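Viral structural protein 4 (PDB 6TZ0) binds GTP, probably through a P-loop, and associates with the viral RNA-dependent RNA polymerase, probably as an NTPase partner in transcription inside the capsid. Local coordinates at the interface of chains B and A. Coordinates in Å, arbitrary orientation; residue numbers count along the deposited sequence, not the author numbering. Chains: chain A, Viral structural protein 4; chain B, RNA-dependent RNA Polymerase.

Contact 1: the interface of chains B and A. Residues chain B 461, 578; chain A 173-174, 177-178.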
ATOM      1  N   ARG B 461      11.022  13.064  19.460  1.00 26.42           N
ATOM      2  CA  ARG B 461      12.061  12.440  20.263  1.00 26.42           C
ATOM      3  C   ARG B 461      11.543  11.922  21.596  1.00 26.42           C
ATOM      4  O   ARG B 461      12.343  11.511  22.438  1.00 26.42           O
ATOM      5  CB  ARG B 461      13.196  13.429  20.514  1.00 26.42           C
ATOM      6  CG  ARG B 461      13.862  13.970  19.271  1.00 26.42           C
ATOM      7  CD  ARG B 461      14.702  12.940  18.559  1.00 26.42           C
ATOM      8  NE  ARG B 461      15.409  13.533  17.431  1.00 26.42           N
ATOM      9  CZ  ARG B 461      16.175  12.861  16.584  1.00 26.42           C
ATOM     10  NH1 ARG B 461      16.345  11.560  16.726  1.00 26.42           N
ATOM     11  NH2 ARG B 461      16.769  13.497  15.592  1.00 26.42           N
ATOM     12  N   ARG B 578      20.588   6.864  17.928  1.00 26.02           N
ATOM     13  CA  ARG B 578      19.658   7.961  17.649  1.00 26.02           C
ATOM     14  C   ARG B 578      18.778   7.664  16.430  1.00 26.02           C
ATOM     15  O   ARG B 578      18.918   8.266  15.368  1.00 26.02           O
ATOM     16  CB  ARG B 578      20.401   9.294  17.462  1.00 26.02           C
ATOM     17  CG  ARG B 578      20.685  10.077  18.724  1.00 26.02           C
ATOM     18  CD  ARG B 578      21.776   9.446  19.529  1.00 26.02           C
ATOM     19  NE  ARG B 578      22.243  10.286  20.611  1.00 26.02           N
ATOM     20  CZ  ARG B 578      23.112   9.873  21.522  1.00 26.02           C
ATOM     21  NH1 ARG B 578      23.506  10.692  22.472  1.00 26.02           N
ATOM     22  NH2 ARG B 578      23.579   8.637  21.479  1.00 26.02           N
TER
ATOM     23  N   ASN A 173      14.420  16.281  25.346  1.00 26.66           N
ATOM     24  CA  ASN A 173      14.449  15.185  24.380  1.00 26.66           C
ATOM     25  C   ASN A 173      14.981  15.631  23.029  1.00 26.66           C
ATOM     26  O   ASN A 173      15.620  14.841  22.328  1.00 26.66           O
ATOM     27  CB  ASN A 173      13.054  14.598  24.193  1.00 26.66           C
ATOM     28  CG  ASN A 173      12.599  13.788  25.371  1.00 26.66           C
ATOM     29  OD1 ASN A 173      13.371  13.037  25.957  1.00 26.66           O
ATOM     30  ND2 ASN A 173      11.331  13.922  25.722  1.00 26.66           N
ATOM     31  N   GLN A 174      14.713  16.878  22.642  1.00 28.99           N
ATOM     32  CA  GLN A 174      15.302  17.422  21.423  1.00 28.99           C
ATOM     33  C   GLN A 174      16.808  17.600  21.566  1.00 28.99           C
ATOM     34  O   GLN A 174      17.542  17.470  20.583  1.00 28.99           O
ATOM     35  CB  GLN A 174      14.633  18.749  21.083  1.00 28.99           C
ATOM     36  CG  GLN A 174      13.160  18.605  20.785  1.00 28.99           C
ATOM     37  CD  GLN A 174      12.442  19.923  20.685  1.00 28.99           C
ATOM     38  OE1 GLN A 174      13.050  20.984  20.744  1.00 28.99           O
ATOM     39  NE2 GLN A 174      11.126  19.862  20.607  1.00 28.99           N
ATOM     40  N   ALA A 177      19.461  14.103  21.230  1.00 26.45           N
ATOM     41  CA  ALA A 177      19.935  13.590  19.949  1.00 26.45           C
ATOM     42  C   ALA A 177      21.254  14.197  19.488  1.00 26.45           C
ATOM     43  O   ALA A 177      21.866  13.661  18.560  1.00 26.45           O
ATOM     44  CB  ALA A 177      18.877  13.826  18.877  1.00 26.45           C
ATOM     45  N   TYR A 178      21.705  15.291  20.096  1.00 30.32           N
ATOM     46  CA  TYR A 178      22.919  15.973  19.671  1.00 30.32           C
ATOM     47  C   TYR A 178      23.894  16.117  20.830  1.00 30.32           C
ATOM     48  O   TYR A 178      24.665  17.074  20.893  1.00 30.32           O
ATOM     49  CB  TYR A 178      22.586  17.333  19.071  1.00 30.32           C
ATOM     50  CG  TYR A 178      21.748  17.219  17.827  1.00 30.32           C
ATOM     51  CD1 TYR A 178      22.331  16.948  16.600  1.00 30.32           C
ATOM     52  CD2 TYR A 178      20.370  17.353  17.884  1.00 30.32           C
ATOM     53  CE1 TYR A 178      21.567  16.833  15.461  1.00 30.32           C
ATOM     54  CE2 TYR A 178      19.599  17.239  16.753  1.00 30.32           C
ATOM     55  CZ  TYR A 178      20.202  16.978  15.545  1.00 30.32           C
ATOM     56  OH  TYR A 178      19.434  16.866  14.413  1.00 30.32           O
TER

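Contact 2: the interface of chains B and A. Residues chain B 595; chain A 264-267, 301, 304-306.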
ATOM      1  N   ARG B 595      21.675 -17.331  35.183  1.00 27.77           N
ATOM      2  CA  ARG B 595      20.585 -17.170  36.131  1.00 27.77           C
ATOM      3  C   ARG B 595      20.332 -15.710  36.497  1.00 27.77           C
ATOM      4  O   ARG B 595      19.174 -15.305  36.643  1.00 27.77           O
ATOM      5  CB  ARG B 595      20.869 -18.006  37.383  1.00 27.77           C
ATOM      6  CG  ARG B 595      19.815 -17.886  38.446  1.00 27.77           C
ATOM      7  CD  ARG B 595      20.005 -18.831  39.614  1.00 27.77           C
ATOM      8  NE  ARG B 595      19.131 -18.442  40.719  1.00 27.77           N
ATOM      9  CZ  ARG B 595      17.841 -18.751  40.807  1.00 27.77           C
ATOM     10  NH1 ARG B 595      17.249 -19.462  39.856  1.00 27.77           N
ATOM     11  NH2 ARG B 595      17.135 -18.344  41.850  1.00 27.77           N
TER
ATOM     12  N   TYR A 264      16.827 -23.579  42.498  1.00 26.89           N
ATOM     13  CA  TYR A 264      18.118 -23.399  41.860  1.00 26.89           C
ATOM     14  C   TYR A 264      18.995 -22.382  42.572  1.00 26.89           C
ATOM     15  O   TYR A 264      20.100 -22.107  42.101  1.00 26.89           O
ATOM     16  CB  TYR A 264      17.927 -22.966  40.404  1.00 26.89           C
ATOM     17  CG  TYR A 264      16.980 -23.843  39.629  1.00 26.89           C
ATOM     18  CD1 TYR A 264      17.315 -25.143  39.298  1.00 26.89           C
ATOM     19  CD2 TYR A 264      15.760 -23.352  39.192  1.00 26.89           C
ATOM     20  CE1 TYR A 264      16.449 -25.941  38.587  1.00 26.89           C
ATOM     21  CE2 TYR A 264      14.890 -24.139  38.474  1.00 26.89           C
ATOM     22  CZ  TYR A 264      15.240 -25.433  38.178  1.00 26.89           C
ATOM     23  OH  TYR A 264      14.381 -26.225  37.459  1.00 26.89           O
ATOM     24  N   GLY A 265      18.538 -21.815  43.683  1.00 27.73           N
ATOM     25  CA  GLY A 265      19.260 -20.740  44.333  1.00 27.73           C
ATOM     26  C   GLY A 265      18.367 -19.907  45.225  1.00 27.73           C
ATOM     27  O   GLY A 265      17.646 -20.457  46.055  1.00 27.73           O
ATOM     28  N   GLU A 266      18.407 -18.587  45.082  1.00 28.51           N
ATOM     29  CA  GLU A 266      17.485 -17.713  45.785  1.00 28.51           C
ATOM     30  C   GLU A 266      16.834 -16.759  44.794  1.00 28.51           C
ATOM     31  O   GLU A 266      17.412 -16.419  43.759  1.00 28.51           O
ATOM     32  CB  GLU A 266      18.172 -16.926  46.906  1.00 28.51           C
ATOM     33  CG  GLU A 266      19.109 -15.840  46.455  1.00 28.51           C
ATOM     34  CD  GLU A 266      19.736 -15.112  47.620  1.00 28.51           C
ATOM     35  OE1 GLU A 266      19.495 -15.525  48.770  1.00 28.51           O
ATOM     36  OE2 GLU A 266      20.448 -14.113  47.392  1.00 28.51           O
ATOM     37  N   VAL A 267      15.612 -16.342  45.115  1.00 26.20           N
ATOM     38  CA  VAL A 267      14.746 -15.617  44.195  1.00 26.20           C
ATOM     39  C   VAL A 267      14.343 -14.299  44.842  1.00 26.20           C
ATOM     40  O   VAL A 267      13.901 -14.289  45.994  1.00 26.20           O
ATOM     41  CB  VAL A 267      13.500 -16.450  43.830  1.00 26.20           C
ATOM     42  CG1 VAL A 267      12.590 -15.686  42.899  1.00 26.20           C
ATOM     43  CG2 VAL A 267      13.898 -17.773  43.208  1.00 26.20           C
ATOM     44  N   ASP A 301      13.966 -12.286  38.280  1.00 27.31           N
ATOM     45  CA  ASP A 301      14.985 -13.228  37.845  1.00 27.31           C
ATOM     46  C   ASP A 301      14.651 -13.776  36.467  1.00 27.31           C
ATOM     47  O   ASP A 301      13.560 -13.569  35.934  1.00 27.31           O
ATOM     48  CB  ASP A 301      15.122 -14.378  38.841  1.00 27.31           C
ATOM     49  CG  ASP A 301      15.741 -13.943  40.142  1.00 27.31           C
ATOM     50  OD1 ASP A 301      16.526 -12.975  40.139  1.00 27.31           O
ATOM     51  OD2 ASP A 301      15.446 -14.577  41.169  1.00 27.31           O
ATOM     52  N   PRO A 304      13.741 -20.147  33.707  1.00 28.18           N
ATOM     53  CA  PRO A 304      12.966 -20.475  34.909  1.00 28.18           C
ATOM     54  C   PRO A 304      13.615 -20.032  36.218  1.00 28.18           C
ATOM     55  O   PRO A 304      14.785 -20.290  36.462  1.00 28.18           O
ATOM     56  CB  PRO A 304      12.878 -22.000  34.848  1.00 28.18           C
ATOM     57  CG  PRO A 304      14.086 -22.415  34.127  1.00 28.18           C
ATOM     58  CD  PRO A 304      14.377 -21.339  33.125  1.00 28.18           C
ATOM     59  N   SER A 305      12.848 -19.335  37.045  1.00 28.68           N
ATOM     60  CA  SER A 305      13.252 -19.030  38.409  1.00 28.68           C
ATOM     61  C   SER A 305      12.600 -20.039  39.336  1.00 28.68           C
ATOM     62  O   SER A 305      11.374 -20.102  39.416  1.00 28.68           O
ATOM     63  CB  SER A 305      12.820 -17.621  38.798  1.00 28.68           C
ATOM     64  OG  SER A 305      11.410 -17.551  38.889  1.00 28.68           O
ATOM     65  N   GLY A 306      13.408 -20.804  40.059  1.00 27.65           N
ATOM     66  CA  GLY A 306      12.883 -21.951  40.778  1.00 27.65           C
ATOM     67  C   GLY A 306      12.096 -21.679  42.043  1.00 27.65           C
ATOM     68  O   GLY A 306      12.331 -22.320  43.068  1.00 27.65           O
TER

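Contact 1: the interface of chains B and A
B:Arg461 lies along the end of helix 170-176 of chain A, its methylene carbons against A:Asn173 and its guanidinium against A:Ala177, in a patch of the interface between the RNA-dependent RNA polymerase and Viral structural protein 4. The methyl group of A:Ala177 points straight at one face of that guanidinium, over its centre, with CB of A:Ala177 3.7 Å from CZ of B:Arg461. The four atoms of the flat group are almost equally far from the methyl carbon, so this is face-on packing with no edge or N-H directed at it. Alanine suits the place because a single methyl is small enough to meet a flat cation squarely. At the root of the arginine, CB of B:Arg461 sits 3.3 Å from the carbonyl O of A:Asn173. In return, CB of A:Asn173 lies 3.6 Å from the backbone O of B:Arg461, and its carboxamide passes beside that same oxygen, with CG of A:Asn173 3.7 Å from it and no hydrogen bond formed. On a second flank, B:Arg578 uses its aliphatic stem: CG is 3.8 Å from CA of A:Ala177, and the guanidinium runs on past the residue. No nitrogen or oxygen pairs across the patch; it is held by shape and van der Waals contact, although the carbonyls at a helix end may favour two nearby arginines electrostatically. Further out, the bend at chi2 of B:Arg461 (-71°), followed by an extended run to the guanidinium, is what carries the flat group from A:Asn173 to A:Ala177, about one helical turn along. A:Gln174 borders the arginine stem with its CA, 4.3 Å from CG of B:Arg461. A:Tyr178, just beyond the helix, receives the carbonyl O of A:Gln174 at its ring edge, in plane. Its phenol OH lies 4.5 Å from NH2 of B:Arg461, with the C-O bond directed past the arginine and not at it.

Contact 2: the interface of chains B and A
The backbone of A:Tyr264, A:Gly265 and A:Glu266 bends around the guanidinium of B:Arg595, with A:Gly265 at a phi of 158° that is comfortable for a residue lacking a CB. Into this bend of Viral structural protein 4 the polymerase residue B:Arg595 reaches tip first, its chain extended from CG to NE; a long, thin side chain ending in several N-H groups is well suited to probing a partner's backbone. A chi4 of 81° turns the guanidinium across the line of the stem. NH2 donates a hydrogen bond to the backbone O of A:Glu266, at 2.7 Å. The oxygen lies close to the guanidinium plane, as the donor prefers, but the nitrogen stands well above the carbonyl plane, with a C=O...N angle of 110°, away from the lone pairs. The carboxylate of A:Glu266 takes no part, so what is read is main chain. One face of the guanidinium is covered by the peptide joining A:Tyr264 to A:Gly265, with C of A:Tyr264 4.2 Å from CZ of B:Arg595. NH1 of B:Arg595 lies 3.6 Å from CB of A:Tyr264, whose side chain crosses the arginine at about a right angle without stacking on it. At the guanidinium edge, CG2 of A:Val267 comes 3.6 Å from NH2. OD2 of A:Asp301, 4.2 Å from NH2, is too far for a salt bridge, yet its negative charge may still draw the cation in. A:Pro304, preceded by a cis peptide, A:Ser305 and A:Gly306 form a more distant wall near NH1. In the fold, B:Arg595 crowns the loop between strands 585-591 and 598-602, and enters between the turn leading into strand 266-271 of chain A and the loop following strand 297-299.

Contact 1 and contact 2 share no residue, and the centres of their C-alpha atoms are about 38 Å apart, so they mark well-separated points on one interface between a single copy of each protein. In both, loop arginines of the polymerase meet chain A, but contact 1 is van der Waals packing with no hydrogen bond while contact 2 includes a backbone hydrogen bond. B:Arg578 and B:Arg595 flank strand 585-591 within the catalytic sequence region, linking the two sites along chain B. Two such spaced footholds may limit rocking of chain A on the polymerase; whether they influence transcription, the structure alone does not show.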